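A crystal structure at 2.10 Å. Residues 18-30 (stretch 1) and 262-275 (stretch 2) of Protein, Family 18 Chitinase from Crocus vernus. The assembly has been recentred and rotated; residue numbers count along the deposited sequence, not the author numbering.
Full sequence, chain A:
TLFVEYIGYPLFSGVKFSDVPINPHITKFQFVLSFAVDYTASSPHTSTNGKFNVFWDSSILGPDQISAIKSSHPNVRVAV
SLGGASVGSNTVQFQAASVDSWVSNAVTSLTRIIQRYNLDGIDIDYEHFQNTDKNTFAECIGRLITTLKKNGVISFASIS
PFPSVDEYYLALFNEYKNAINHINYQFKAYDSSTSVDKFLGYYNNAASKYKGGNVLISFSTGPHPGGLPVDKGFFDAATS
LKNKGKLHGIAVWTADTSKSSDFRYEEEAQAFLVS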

# COMPACT_ATOMS: atom_id res chain seq x y z
N SER A 18 -11.11 -14.48 -2.41
CA SER A 18 -11.54 -15.69 -1.76
C SER A 18 -10.45 -16.77 -1.65
O SER A 18 -10.61 -17.68 -0.94
CB SER A 18 -12.84 -16.24 -2.31
OG SER A 18 -12.69 -16.76 -3.58
N ASP A 19 -9.40 -16.66 -2.42
CA ASP A 19 -8.26 -17.49 -2.25
C ASP A 19 -7.44 -17.21 -0.96
O ASP A 19 -6.71 -18.03 -0.52
CB ASP A 19 -7.37 -17.52 -3.48
CG ASP A 19 -8.02 -18.10 -4.71
OD1 ASP A 19 -8.92 -18.90 -4.65
OD2 ASP A 19 -7.60 -17.72 -5.73
N VAL A 20 -7.52 -16.01 -0.45
CA VAL A 20 -6.71 -15.58 0.67
C VAL A 20 -7.34 -15.86 2.04
O VAL A 20 -8.37 -15.41 2.32
CB VAL A 20 -6.29 -14.10 0.52
CG1 VAL A 20 -5.49 -13.66 1.70
CG2 VAL A 20 -5.54 -13.88 -0.75
N PRO A 21 -6.63 -16.58 2.89
CA PRO A 21 -7.11 -16.84 4.25
C PRO A 21 -7.35 -15.55 5.05
O PRO A 21 -6.49 -14.73 5.17
CB PRO A 21 -6.00 -17.66 4.88
CG PRO A 21 -4.92 -17.69 3.95
CD PRO A 21 -5.27 -17.07 2.69
N ILE A 22 -8.54 -15.42 5.56
CA ILE A 22 -8.94 -14.31 6.36
C ILE A 22 -9.31 -14.78 7.79
O ILE A 22 -10.28 -15.44 7.99
CB ILE A 22 -10.16 -13.57 5.71
CG1 ILE A 22 -9.80 -12.99 4.32
CG2 ILE A 22 -10.69 -12.54 6.60
CD1 ILE A 22 -10.93 -12.67 3.48
N ASN A 23 -8.50 -14.36 8.75
CA ASN A 23 -8.70 -14.66 10.13
C ASN A 23 -9.77 -13.76 10.74
O ASN A 23 -9.59 -12.61 10.82
CB ASN A 23 -7.40 -14.48 10.89
CG ASN A 23 -7.45 -15.02 12.34
OD1 ASN A 23 -6.56 -15.68 12.77
ND2 ASN A 23 -8.43 -14.65 13.05
N PRO A 24 -10.86 -14.37 11.18
CA PRO A 24 -12.03 -13.66 11.69
C PRO A 24 -11.84 -12.83 12.97
O PRO A 24 -12.64 -12.01 13.25
CB PRO A 24 -13.07 -14.78 11.88
CG PRO A 24 -12.34 -15.87 12.07
CD PRO A 24 -11.08 -15.79 11.27
N HIS A 25 -10.79 -13.12 13.71
CA HIS A 25 -10.40 -12.35 14.87
C HIS A 25 -9.63 -11.05 14.62
O HIS A 25 -9.53 -10.28 15.49
CB HIS A 25 -9.74 -13.22 15.94
CG HIS A 25 -10.61 -14.33 16.42
ND1 HIS A 25 -11.59 -14.16 17.37
CD2 HIS A 25 -10.69 -15.62 16.04
CE1 HIS A 25 -12.21 -15.30 17.56
NE2 HIS A 25 -11.68 -16.20 16.77
N ILE A 26 -9.11 -10.83 13.42
CA ILE A 26 -8.46 -9.58 13.02
C ILE A 26 -9.52 -8.45 13.03
O ILE A 26 -10.51 -8.55 12.40
CB ILE A 26 -7.80 -9.66 11.61
CG1 ILE A 26 -6.60 -10.60 11.57
CG2 ILE A 26 -7.39 -8.31 11.08
CD1 ILE A 26 -5.40 -10.19 12.34
N THR A 27 -9.26 -7.39 13.75
CA THR A 27 -10.16 -6.25 13.77
C THR A 27 -10.34 -5.55 12.41
O THR A 27 -11.40 -5.34 12.01
CB THR A 27 -9.77 -5.21 14.85
OG1 THR A 27 -9.28 -5.86 16.01
CG2 THR A 27 -10.95 -4.29 15.15
N LYS A 28 -9.24 -5.26 11.76
CA LYS A 28 -9.23 -4.66 10.45
C LYS A 28 -8.35 -5.40 9.44
O LYS A 28 -7.15 -5.35 9.52
CB LYS A 28 -8.77 -3.21 10.52
CG LYS A 28 -9.48 -2.29 11.38
CD LYS A 28 -8.75 -1.03 11.39
CE LYS A 28 -9.30 -0.04 12.29
NZ LYS A 28 -10.53 0.55 11.82
N PHE A 29 -8.97 -6.07 8.51
CA PHE A 29 -8.31 -6.67 7.39
C PHE A 29 -8.48 -5.72 6.18
O PHE A 29 -9.59 -5.46 5.74
CB PHE A 29 -8.88 -8.04 7.09
CG PHE A 29 -8.14 -8.81 6.03
CD1 PHE A 29 -7.44 -9.95 6.36
CD2 PHE A 29 -8.13 -8.43 4.72
CE1 PHE A 29 -6.76 -10.65 5.38
CE2 PHE A 29 -7.47 -9.16 3.77
CZ PHE A 29 -6.81 -10.22 4.09
N GLN A 30 -7.40 -5.22 5.65
CA GLN A 30 -7.50 -4.41 4.44
C GLN A 30 -6.82 -5.04 3.22
O GLN A 30 -5.64 -5.19 3.20
CB GLN A 30 -7.07 -2.96 4.66
CG GLN A 30 -7.49 -2.33 5.97
CD GLN A 30 -6.97 -0.90 6.24
OE1 GLN A 30 -7.55 -0.19 7.02
NE2 GLN A 30 -5.89 -0.54 5.65
N ASP A 262 1.49 -21.20 -0.81
CA ASP A 262 0.13 -21.46 -0.44
C ASP A 262 -0.47 -20.57 0.68
O ASP A 262 -1.17 -21.05 1.48
CB ASP A 262 -0.07 -22.92 -0.03
CG ASP A 262 0.41 -23.90 -1.07
OD1 ASP A 262 -0.25 -24.03 -2.11
OD2 ASP A 262 1.44 -24.50 -0.85
N PHE A 263 -0.13 -19.31 0.75
CA PHE A 263 -0.64 -18.40 1.74
C PHE A 263 -0.24 -18.79 3.18
O PHE A 263 -0.85 -18.39 4.11
CB PHE A 263 -2.12 -18.23 1.57
CG PHE A 263 -2.52 -17.88 0.15
CD1 PHE A 263 -2.21 -16.67 -0.38
CD2 PHE A 263 -3.12 -18.78 -0.66
CE1 PHE A 263 -2.55 -16.37 -1.66
CE2 PHE A 263 -3.47 -18.47 -1.96
CZ PHE A 263 -3.18 -17.29 -2.46
N ARG A 264 0.81 -19.57 3.31
CA ARG A 264 1.23 -19.97 4.63
C ARG A 264 1.61 -18.75 5.50
O ARG A 264 1.25 -18.67 6.62
CB ARG A 264 2.30 -21.04 4.61
CG ARG A 264 3.66 -20.63 4.58
CD ARG A 264 4.54 -21.57 5.38
NE ARG A 264 4.75 -22.83 4.72
CZ ARG A 264 4.77 -24.01 5.31
NH1 ARG A 264 4.63 -24.15 6.58
NH2 ARG A 264 4.95 -25.04 4.57
N TYR A 265 2.28 -17.80 4.90
CA TYR A 265 2.69 -16.59 5.58
C TYR A 265 1.53 -15.67 6.04
O TYR A 265 1.51 -15.22 7.09
CB TYR A 265 3.90 -15.94 4.92
CG TYR A 265 5.11 -16.92 4.80
CD1 TYR A 265 5.74 -17.46 5.92
CD2 TYR A 265 5.59 -17.31 3.56
CE1 TYR A 265 6.81 -18.32 5.80
CE2 TYR A 265 6.67 -18.16 3.44
CZ TYR A 265 7.26 -18.67 4.54
OH TYR A 265 8.30 -19.51 4.33
N GLU A 266 0.53 -15.50 5.18
CA GLU A 266 -0.67 -14.76 5.54
C GLU A 266 -1.32 -15.37 6.78
O GLU A 266 -1.73 -14.66 7.70
CB GLU A 266 -1.66 -14.73 4.38
CG GLU A 266 -1.35 -13.67 3.33
CD GLU A 266 -0.35 -14.14 2.30
OE1 GLU A 266 -0.08 -13.39 1.34
OE2 GLU A 266 0.16 -15.27 2.44
N GLU A 267 -1.41 -16.70 6.79
CA GLU A 267 -2.02 -17.42 7.91
C GLU A 267 -1.18 -17.32 9.18
O GLU A 267 -1.73 -17.24 10.28
CB GLU A 267 -2.23 -18.89 7.53
CG GLU A 267 -3.05 -19.67 8.55
CD GLU A 267 -3.22 -21.13 8.16
N GLU A 268 0.14 -17.32 9.03
CA GLU A 268 1.01 -17.26 10.17
C GLU A 268 0.98 -15.89 10.88
O GLU A 268 0.95 -15.80 12.04
CB GLU A 268 2.44 -17.68 9.82
CG GLU A 268 3.45 -17.63 11.00
CD GLU A 268 4.87 -18.24 10.74
OE1 GLU A 268 5.57 -18.57 11.67
OE2 GLU A 268 5.29 -18.34 9.62
N ALA A 269 1.05 -14.87 10.08
CA ALA A 269 1.04 -13.50 10.52
C ALA A 269 -0.24 -13.00 11.19
O ALA A 269 -0.19 -12.35 12.17
CB ALA A 269 1.44 -12.63 9.43
N GLN A 270 -1.37 -13.36 10.65
CA GLN A 270 -2.64 -13.09 11.27
C GLN A 270 -2.83 -13.76 12.65
O GLN A 270 -3.23 -13.12 13.56
CB GLN A 270 -3.80 -13.41 10.31
CG GLN A 270 -3.97 -12.48 9.14
CD GLN A 270 -5.00 -12.94 8.15
OE1 GLN A 270 -4.69 -13.63 7.24
NE2 GLN A 270 -6.19 -12.56 8.34
N ALA A 271 -2.45 -15.02 12.74
CA ALA A 271 -2.44 -15.78 13.99
C ALA A 271 -1.51 -15.14 15.01
O ALA A 271 -1.89 -14.99 16.09
CB ALA A 271 -2.06 -17.18 13.78
N PHE A 272 -0.36 -14.68 14.56
CA PHE A 272 0.58 -13.99 15.40
C PHE A 272 -0.08 -12.69 15.96
O PHE A 272 0.03 -12.45 17.06
CB PHE A 272 1.91 -13.65 14.70
CG PHE A 272 2.84 -12.76 15.51
CD1 PHE A 272 3.61 -13.26 16.50
CD2 PHE A 272 2.88 -11.40 15.31
CE1 PHE A 272 4.37 -12.47 17.24
CE2 PHE A 272 3.67 -10.62 16.05
CZ PHE A 272 4.42 -11.16 17.02
N LEU A 273 -0.76 -11.93 15.14
CA LEU A 273 -1.34 -10.66 15.55
C LEU A 273 -2.36 -10.78 16.70
O LEU A 273 -2.39 -10.04 17.61
CB LEU A 273 -1.92 -9.92 14.35
CG LEU A 273 -0.86 -9.18 13.54
CD1 LEU A 273 -1.35 -8.88 12.21
CD2 LEU A 273 -0.27 -7.96 14.24
N VAL A 274 -3.16 -11.80 16.59
CA VAL A 274 -4.30 -12.04 17.39
C VAL A 274 -4.01 -12.79 18.73
O VAL A 274 -4.82 -12.80 19.56
CB VAL A 274 -5.27 -12.72 16.41
CG1 VAL A 274 -5.64 -14.08 16.71
CG2 VAL A 274 -6.25 -11.82 15.81
N SER A 275 -2.82 -13.38 18.86
CA SER A 275 -2.38 -14.16 20.02
C SER A 275 -2.07 -13.39 21.31
O SER A 275 -1.75 -12.25 21.25
CB SER A 275 -1.21 -15.04 19.64
OG SER A 275 -0.05 -14.31 19.40
OXT SER A 275 -2.13 -13.95 22.41

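The most unusual feature of this contact is its centre, where the amide of one buried glutamine, Q270, lies among backbone polar atoms of a loop in an orientation that is probably turned over in the model. As deposited, P21 O lies 3.0 Å from Q270 OE1, and N23 N lies 3.0 Å from Q270 NE2. Oxygen thus faces oxygen and nitrogen faces nitrogen, and whether hydrogen bonds join these pairs is left open by the model. Glutamine suits the position in a general sense: its long side chain, with chi1 m and chi2 t, carries a polar group from the helix to a loop backbone. Q270 also has the largest area covered by the opposing stretch of any residue here.

Around this centre the backbones run side by side in the same direction. The loop leads from a 3-10 segment at D19 to a strand beginning at K28, while stretch 2 is chiefly a helix starting at R264. The nearest CA pairs climb in step, from V20 with F263 at 6.8 Å, through P21 with E267 and N23 with Q270, to I26 with V274 at 6.5 Å. No clear hydrogen bond crosses between the stretches, so much of what can be assigned with confidence is apolar packing.

At the lower-numbered end, F263 occupies the N-cap position, and its backbone O accepts a hydrogen bond from E267 N at 3.2 Å. Its CA-to-CB bond points toward the loop, where P21 CD meets F263 CB at 3.5 Å and V20 CG2 meets F263 CE1 at 4.0 Å. The carbonyl D19 O lies over one face of the ring, 3.6 Å from F263 CE2. A broad aromatic ring can cover several neighbours at once, and the compact proline ring presents a rigid apolar surface to it.

Farther along, the loop bends through a type I beta turn from N23 to I26, closed by I26 N donating to N23 O at 3.2 Å. At the end of the turn, I26 points its CB sideways, but the end of its side chain comes nearer the helix: I26 CD1 approaches L273 CB at 4.0 Å and V274 CG2 at 3.9 Å. The length of isoleucine makes that reach possible, while the branched V274 also brings CG2 to within 3.6 Å of H25 O. F29, in the strand, sets its ring edge against the glutamine, with F29 CD1 3.5 Å from Q270 NE2.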